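PDB 6Q75: GH26A from Muricauda sp. MAR_2010_75, which probably hydrolyses beta-glycosidic bonds within polysaccharides such as beta-mannans. Local coordinates for residues A[124-129]-A[181-186]; A[109-114]-A[173-178]. All coordinates share one frame; numbering follows the deposited sequence.

Contact 1: A[124-129]-A[181-186]; sequences ESVQGE and VWFWWG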
loop_
_atom_site.group_PDB
_atom_site.type_symbol
_atom_site.label_atom_id
_atom_site.label_comp_id
_atom_site.label_asym_id
_atom_site.label_seq_id
_atom_site.Cartn_x
_atom_site.Cartn_y
_atom_site.Cartn_z
ATOM N N GLU A 124 14.132 -15.957 -4.379
ATOM C CA GLU A 124 15.473 -15.612 -4.833
ATOM C C GLU A 124 15.625 -14.152 -5.235
ATOM O O GLU A 124 16.757 -13.662 -5.314
ATOM C CB GLU A 124 15.892 -16.514 -6.008
ATOM C CG GLU A 124 15.919 -18.003 -5.629
ATOM C CD GLU A 124 16.511 -18.902 -6.710
ATOM N N SER A 125 14.526 -13.427 -5.470
ATOM C CA SER A 125 14.646 -12.050 -5.930
ATOM C C SER A 125 13.966 -11.089 -4.968
ATOM O O SER A 125 14.645 -10.294 -4.311
ATOM C CB SER A 125 14.060 -11.916 -7.346
ATOM O OG SER A 125 14.545 -10.752 -7.996
ATOM N N VAL A 126 12.652 -11.192 -4.825
ATOM C CA VAL A 126 11.898 -10.303 -3.934
ATOM C C VAL A 126 12.436 -10.393 -2.508
ATOM O O VAL A 126 12.651 -9.374 -1.837
ATOM C CB VAL A 126 10.411 -10.673 -3.987
ATOM C CG1 VAL A 126 9.594 -9.723 -3.095
ATOM C CG2 VAL A 126 9.911 -10.634 -5.434
ATOM N N GLN A 127 12.699 -11.616 -2.040
ATOM C CA GLN A 127 13.284 -11.860 -0.726
ATOM C C GLN A 127 14.741 -12.310 -0.818
ATOM O O GLN A 127 15.268 -12.914 0.121
ATOM C CB GLN A 127 12.427 -12.877 0.038
ATOM C CG GLN A 127 10.979 -12.405 0.171
ATOM C CD GLN A 127 10.235 -13.040 1.340
ATOM O OE1 GLN A 127 10.517 -14.168 1.727
ATOM N NE2 GLN A 127 9.263 -12.315 1.887
ATOM N N GLY A 128 15.424 -12.000 -1.936
ATOM C CA GLY A 128 16.819 -12.361 -2.101
ATOM C C GLY A 128 17.757 -11.398 -1.385
ATOM O O GLY A 128 17.347 -10.352 -0.897
ATOM N N GLU A 129 19.018 -11.810 -1.249
ATOM C CA GLU A 129 20.033 -10.961 -0.637
ATOM C C GLU A 129 20.535 -9.920 -1.637
ATOM O O GLU A 129 20.610 -10.182 -2.838
ATOM C CB GLU A 129 21.216 -11.801 -0.138
ATOM N N VAL A 181 13.164 -7.412 7.718
ATOM C CA VAL A 181 14.407 -7.948 7.179
ATOM C C VAL A 181 14.191 -8.856 5.971
ATOM O O VAL A 181 15.175 -9.305 5.364
ATOM C CB VAL A 181 15.213 -8.717 8.250
ATOM C CG1 VAL A 181 15.537 -7.794 9.427
ATOM C CG2 VAL A 181 14.428 -9.973 8.746
ATOM N N TRP A 182 12.951 -9.085 5.549
ATOM C CA TRP A 182 12.709 -10.156 4.590
ATOM C C TRP A 182 12.798 -9.733 3.126
ATOM O O TRP A 182 13.244 -10.537 2.297
ATOM C CB TRP A 182 11.342 -10.795 4.842
ATOM C CG TRP A 182 10.216 -9.863 5.205
ATOM C CD1 TRP A 182 9.300 -9.311 4.348
ATOM C CD2 TRP A 182 9.864 -9.409 6.521
ATOM N NE1 TRP A 182 8.389 -8.548 5.057
ATOM C CE2 TRP A 182 8.721 -8.585 6.388
ATOM C CE3 TRP A 182 10.414 -9.599 7.792
ATOM C CZ2 TRP A 182 8.113 -7.955 7.484
ATOM C CZ3 TRP A 182 9.801 -8.992 8.893
ATOM C CH2 TRP A 182 8.667 -8.169 8.727
ATOM N N PHE A 183 12.401 -8.516 2.780
ATOM C CA PHE A 183 12.491 -8.071 1.390
ATOM C C PHE A 183 13.870 -7.491 1.098
ATOM O O PHE A 183 14.557 -6.994 1.990
ATOM C CB PHE A 183 11.419 -7.011 1.104
ATOM C CG PHE A 183 10.003 -7.540 1.097
ATOM C CD1 PHE A 183 9.671 -8.684 0.389
ATOM C CD2 PHE A 183 8.998 -6.876 1.795
ATOM C CE1 PHE A 183 8.360 -9.150 0.369
ATOM C CE2 PHE A 183 7.703 -7.351 1.801
ATOM C CZ PHE A 183 7.373 -8.477 1.081
ATOM N N TRP A 184 14.261 -7.504 -0.191
ATOM C CA TRP A 184 15.589 -6.999 -0.518
ATOM C C TRP A 184 15.732 -5.516 -0.195
ATOM O O TRP A 184 16.843 -5.046 0.063
ATOM C CB TRP A 184 15.932 -7.259 -1.994
ATOM C CG TRP A 184 15.079 -6.558 -3.018
ATOM C CD1 TRP A 184 14.039 -7.090 -3.718
ATOM C CD2 TRP A 184 15.258 -5.221 -3.517
ATOM N NE1 TRP A 184 13.530 -6.151 -4.600
ATOM C CE2 TRP A 184 14.269 -5.002 -4.497
ATOM C CE3 TRP A 184 16.145 -4.185 -3.210
ATOM C CZ2 TRP A 184 14.129 -3.775 -5.172
ATOM C CZ3 TRP A 184 16.014 -2.971 -3.889
ATOM C CH2 TRP A 184 15.007 -2.781 -4.854
ATOM N N TRP A 185 14.643 -4.762 -0.216
ATOM C CA TRP A 185 14.690 -3.347 0.134
ATOM C C TRP A 185 14.531 -3.107 1.636
ATOM O O TRP A 185 14.450 -1.948 2.068
ATOM C CB TRP A 185 13.608 -2.586 -0.638
ATOM C CG TRP A 185 12.211 -3.044 -0.319
ATOM C CD1 TRP A 185 11.427 -2.631 0.731
ATOM C CD2 TRP A 185 11.419 -3.952 -1.078
ATOM N NE1 TRP A 185 10.203 -3.264 0.690
ATOM C CE2 TRP A 185 10.168 -4.077 -0.410
ATOM C CE3 TRP A 185 11.654 -4.712 -2.230
ATOM C CZ2 TRP A 185 9.162 -4.904 -0.876
ATOM C CZ3 TRP A 185 10.656 -5.537 -2.700
ATOM C CH2 TRP A 185 9.415 -5.636 -2.013
ATOM N N GLY A 186 14.474 -4.174 2.433
ATOM C CA GLY A 186 14.200 -4.050 3.849
ATOM C C GLY A 186 15.438 -3.852 4.697
ATOM O O GLY A 186 16.555 -4.218 4.315
HETATM O O HOH W 1 14.703 -12.746 3.129
#
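Val126 and Gln127, where helix 122-126 runs out, meet the backbone of Trp182 to Trp184, with the CA atoms of Gln127 and Phe183 4.4 Å apart. Val126 O accepts the N-H of Trp184 at 3.0 Å, the donor tilted 20° from the carbonyl plane. Beside it, Gln127 CA makes a weaker CA-H...O contact with Trp182 O, and one water donates to both Gln127 O and Trp182 O, bridging the two segments. Phe183 opens a type I turn closed by the bond from Gly186 N to Phe183 O. Both segments lie in the connections that follow the neighbouring parallel strands 104-108 and 170-173 of a TIM barrel, the (beta/alpha)8 fold of this family. Val126 turns CG1 anti to its amide nitrogen (chi1 -178°), which lays that methyl 3.6 Å from Phe183 CD1; the two side chains point the same way, side by side. At the neighbouring ring atom, Gln127 NE2 comes to 3.6 Å from Phe183 CE1, its amide plane turned 65° from the ring. Phe183 is itself sandwiched: Trp182 CD1 sits over the centre of one face and Trp185 CH2 nearer the rim of the other. The indole N-H of Trp182 is held by Glu177 OE1.

Contact 2: A[109-114]-A[173-178]; sequences WHVGQP and RPYHEM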
loop_
_atom_site.group_PDB
_atom_site.type_symbol
_atom_site.label_atom_id
_atom_site.label_comp_id
_atom_site.label_asym_id
_atom_site.label_seq_id
_atom_site.Cartn_x
_atom_site.Cartn_y
_atom_site.Cartn_z
ATOM N N TRP A 109 3.399 -3.018 -5.091
ATOM C CA TRP A 109 4.370 -3.420 -6.106
ATOM C C TRP A 109 5.463 -4.295 -5.515
ATOM O O TRP A 109 6.572 -3.814 -5.251
ATOM C CB TRP A 109 4.971 -2.179 -6.768
ATOM C CG TRP A 109 5.913 -2.453 -7.937
ATOM C CD1 TRP A 109 5.887 -3.524 -8.795
ATOM C CD2 TRP A 109 7.048 -1.661 -8.318
ATOM N NE1 TRP A 109 6.918 -3.410 -9.730
ATOM C CE2 TRP A 109 7.650 -2.290 -9.434
ATOM C CE3 TRP A 109 7.599 -0.468 -7.833
ATOM C CZ2 TRP A 109 8.791 -1.756 -10.092
ATOM C CZ3 TRP A 109 8.737 0.048 -8.470
ATOM C CH2 TRP A 109 9.318 -0.606 -9.579
ATOM N N HIS A 110 5.174 -5.570 -5.270
ATOM C CA HIS A 110 6.283 -6.503 -5.099
ATOM C C HIS A 110 7.108 -6.509 -6.387
ATOM O O HIS A 110 6.566 -6.518 -7.500
ATOM C CB HIS A 110 5.804 -7.912 -4.809
ATOM C CG HIS A 110 5.236 -8.095 -3.436
ATOM N ND1 HIS A 110 3.881 -8.190 -3.203
ATOM C CD2 HIS A 110 5.841 -8.228 -2.229
ATOM C CE1 HIS A 110 3.674 -8.385 -1.909
ATOM N NE2 HIS A 110 4.847 -8.420 -1.297
ATOM N N VAL A 111 8.422 -6.496 -6.222
ATOM C CA VAL A 111 9.341 -6.428 -7.348
ATOM C C VAL A 111 10.655 -7.089 -6.946
ATOM O O VAL A 111 11.075 -7.026 -5.784
ATOM C CB VAL A 111 9.505 -4.956 -7.775
ATOM C CG1 VAL A 111 10.170 -4.140 -6.665
ATOM C CG2 VAL A 111 10.277 -4.871 -9.107
ATOM N N GLY A 112 11.308 -7.736 -7.912
ATOM C CA GLY A 112 12.629 -8.287 -7.683
ATOM C C GLY A 112 13.689 -7.192 -7.722
ATOM O O GLY A 112 13.396 -5.997 -7.773
ATOM N N GLN A 113 14.945 -7.618 -7.713
ATOM C CA GLN A 113 16.069 -6.695 -7.618
ATOM C C GLN A 113 16.412 -6.113 -8.973
ATOM O O GLN A 113 16.121 -6.723 -10.002
ATOM C CB GLN A 113 17.294 -7.418 -7.076
ATOM C CG GLN A 113 17.035 -7.964 -5.681
ATOM C CD GLN A 113 18.213 -8.696 -5.142
ATOM O OE1 GLN A 113 19.362 -8.302 -5.371
ATOM N NE2 GLN A 113 17.953 -9.797 -4.452
ATOM N N PRO A 114 17.047 -4.933 -9.000
ATOM C CA PRO A 114 17.499 -4.392 -10.291
ATOM C C PRO A 114 18.365 -5.344 -11.081
ATOM O O PRO A 114 18.386 -5.261 -12.322
ATOM C CB PRO A 114 18.277 -3.131 -9.893
ATOM C CG PRO A 114 17.580 -2.648 -8.652
ATOM C CD PRO A 114 17.225 -3.954 -7.911
ATOM N N ARG A 173 1.412 2.331 -2.627
ATOM C CA ARG A 173 2.161 1.820 -1.475
ATOM C C ARG A 173 3.385 1.040 -1.960
ATOM O O ARG A 173 3.392 -0.194 -1.976
ATOM C CB ARG A 173 1.267 0.966 -0.550
ATOM C CG ARG A 173 -0.227 1.351 -0.569
ATOM C CD ARG A 173 -0.969 0.682 0.599
ATOM N NE ARG A 173 -0.593 -0.733 0.741
ATOM C CZ ARG A 173 -1.067 -1.708 -0.034
ATOM N NH1 ARG A 173 -0.657 -2.957 0.156
ATOM N NH2 ARG A 173 -1.930 -1.437 -1.019
ATOM N N PRO A 174 4.425 1.736 -2.430
ATOM C CA PRO A 174 5.635 1.052 -2.896
ATOM C C PRO A 174 6.588 0.642 -1.769
ATOM O O PRO A 174 6.671 1.278 -0.716
ATOM C CB PRO A 174 6.285 2.115 -3.799
ATOM C CG PRO A 174 5.958 3.435 -3.048
ATOM C CD PRO A 174 4.540 3.197 -2.432
ATOM N N TYR A 175 7.358 -0.413 -2.037
ATOM C CA TYR A 175 8.463 -0.847 -1.172
ATOM C C TYR A 175 7.987 -0.994 0.278
ATOM O O TYR A 175 8.583 -0.463 1.217
ATOM C CB TYR A 175 9.640 0.105 -1.252
ATOM C CG TYR A 175 10.257 0.198 -2.637
ATOM C CD1 TYR A 175 10.679 -0.950 -3.325
ATOM C CD2 TYR A 175 10.431 1.429 -3.253
ATOM C CE1 TYR A 175 11.253 -0.864 -4.606
ATOM C CE2 TYR A 175 11.025 1.522 -4.531
ATOM C CZ TYR A 175 11.417 0.373 -5.192
ATOM O OH TYR A 175 11.987 0.467 -6.456
ATOM N N HIS A 176 6.882 -1.702 0.427
ATOM C CA HIS A 176 6.196 -1.844 1.702
ATOM C C HIS A 176 6.975 -2.760 2.655
ATOM O O HIS A 176 7.873 -3.509 2.257
ATOM C CB HIS A 176 4.794 -2.412 1.470
ATOM C CG HIS A 176 4.834 -3.756 0.817
ATOM N ND1 HIS A 176 5.331 -3.944 -0.451
ATOM C CD2 HIS A 176 4.521 -4.985 1.286
ATOM C CE1 HIS A 176 5.287 -5.231 -0.756
ATOM N NE2 HIS A 176 4.787 -5.883 0.283
ATOM N N GLU A 177 6.628 -2.682 3.942
ATOM C CA GLU A 177 7.281 -3.500 4.987
ATOM C C GLU A 177 8.803 -3.291 4.985
ATOM O O GLU A 177 9.592 -4.200 5.263
ATOM C CB GLU A 177 6.903 -4.982 4.834
ATOM C CG GLU A 177 5.390 -5.196 5.111
ATOM C CD GLU A 177 4.900 -6.651 4.982
ATOM O OE1 GLU A 177 5.711 -7.584 4.744
ATOM O OE2 GLU A 177 3.679 -6.866 5.165
ATOM N N MET A 178 9.212 -2.049 4.741
ATOM C CA MET A 178 10.629 -1.747 4.558
ATOM C C MET A 178 11.416 -1.812 5.856
ATOM O O MET A 178 12.654 -1.852 5.805
ATOM C CB MET A 178 10.772 -0.361 3.923
ATOM C CG MET A 178 10.502 0.812 4.884
ATOM S SD MET A 178 8.775 1.004 5.410
ATOM C CE MET A 178 7.954 1.580 3.943
HETATM O O HOH W 2 4.760 -2.335 -2.766
HETATM O O HOH W 3 7.572 -1.420 -4.674
#
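One water joins Trp109 to Arg173 and His176: it accepts from Trp109 N at 2.8 Å, donates to Arg173 O at 2.7 Å and is hydrogen-bonded to His176 ND1. It sits where two neighbouring parallel strands of the TIM barrel, 104-108 and 170-173, give way to their loops, so it continues the strand pairing after the direct backbone bonds have stopped. One step further on, a second water takes the N-H of Tyr175 and donates to Trp109 O, also lying over one face of the Tyr175 ring, toward its rim. The two histidines form an offset edge-to-face pair, centroids 4.4 Å apart and planes at 84°, the edge of His176 directed at the face of His110. His176 CE1 stands 3.2 Å above that face. His110 NE2 and His176 NE2 are 3.0 Å apart. With its CG set between backbone N and carbonyl carbon (chi1 60°), His176 can reach the first water with ND1 while NE2 hydrogen-bonds to a bound Tris molecule; Asp78 OD2 fixes the rotation of the His110 ring through ND1. Nearby, Trp109 and Tyr175 lie side by side with their rings inclined by 42°. Tyr175 OH, 3.8 Å from Trp109 CZ3, is hydrogen-bonded to Trp149 NE1, and Tyr175 CE1 meets Val111 CG1 at 4.0 Å.

How the contacts relate
The same two connections of the barrel build both contacts: contact 2 pairs them where they leave their strands, contact 1 further along, and the centres lie about 9 Å apart. Two indole N-H groups of contact 1 reach back to backbone carbonyls of contact 2, Trp185 NE1 to His176 O at 2.8 Å and Trp184 NE1 to Val111 O at 2.9 Å. The Phe183 ring also meets those of His110 and His176, so aromatic groups run from one contact into the other. Beside them a Tris molecule, probably from the crystallisation liquor, hydrogen-bonds to His176 NE2 and Glu177 OE1 and lies about 4 Å from the Phe183 side chain, consistent with a substrate-binding pocket at the barrel mouth.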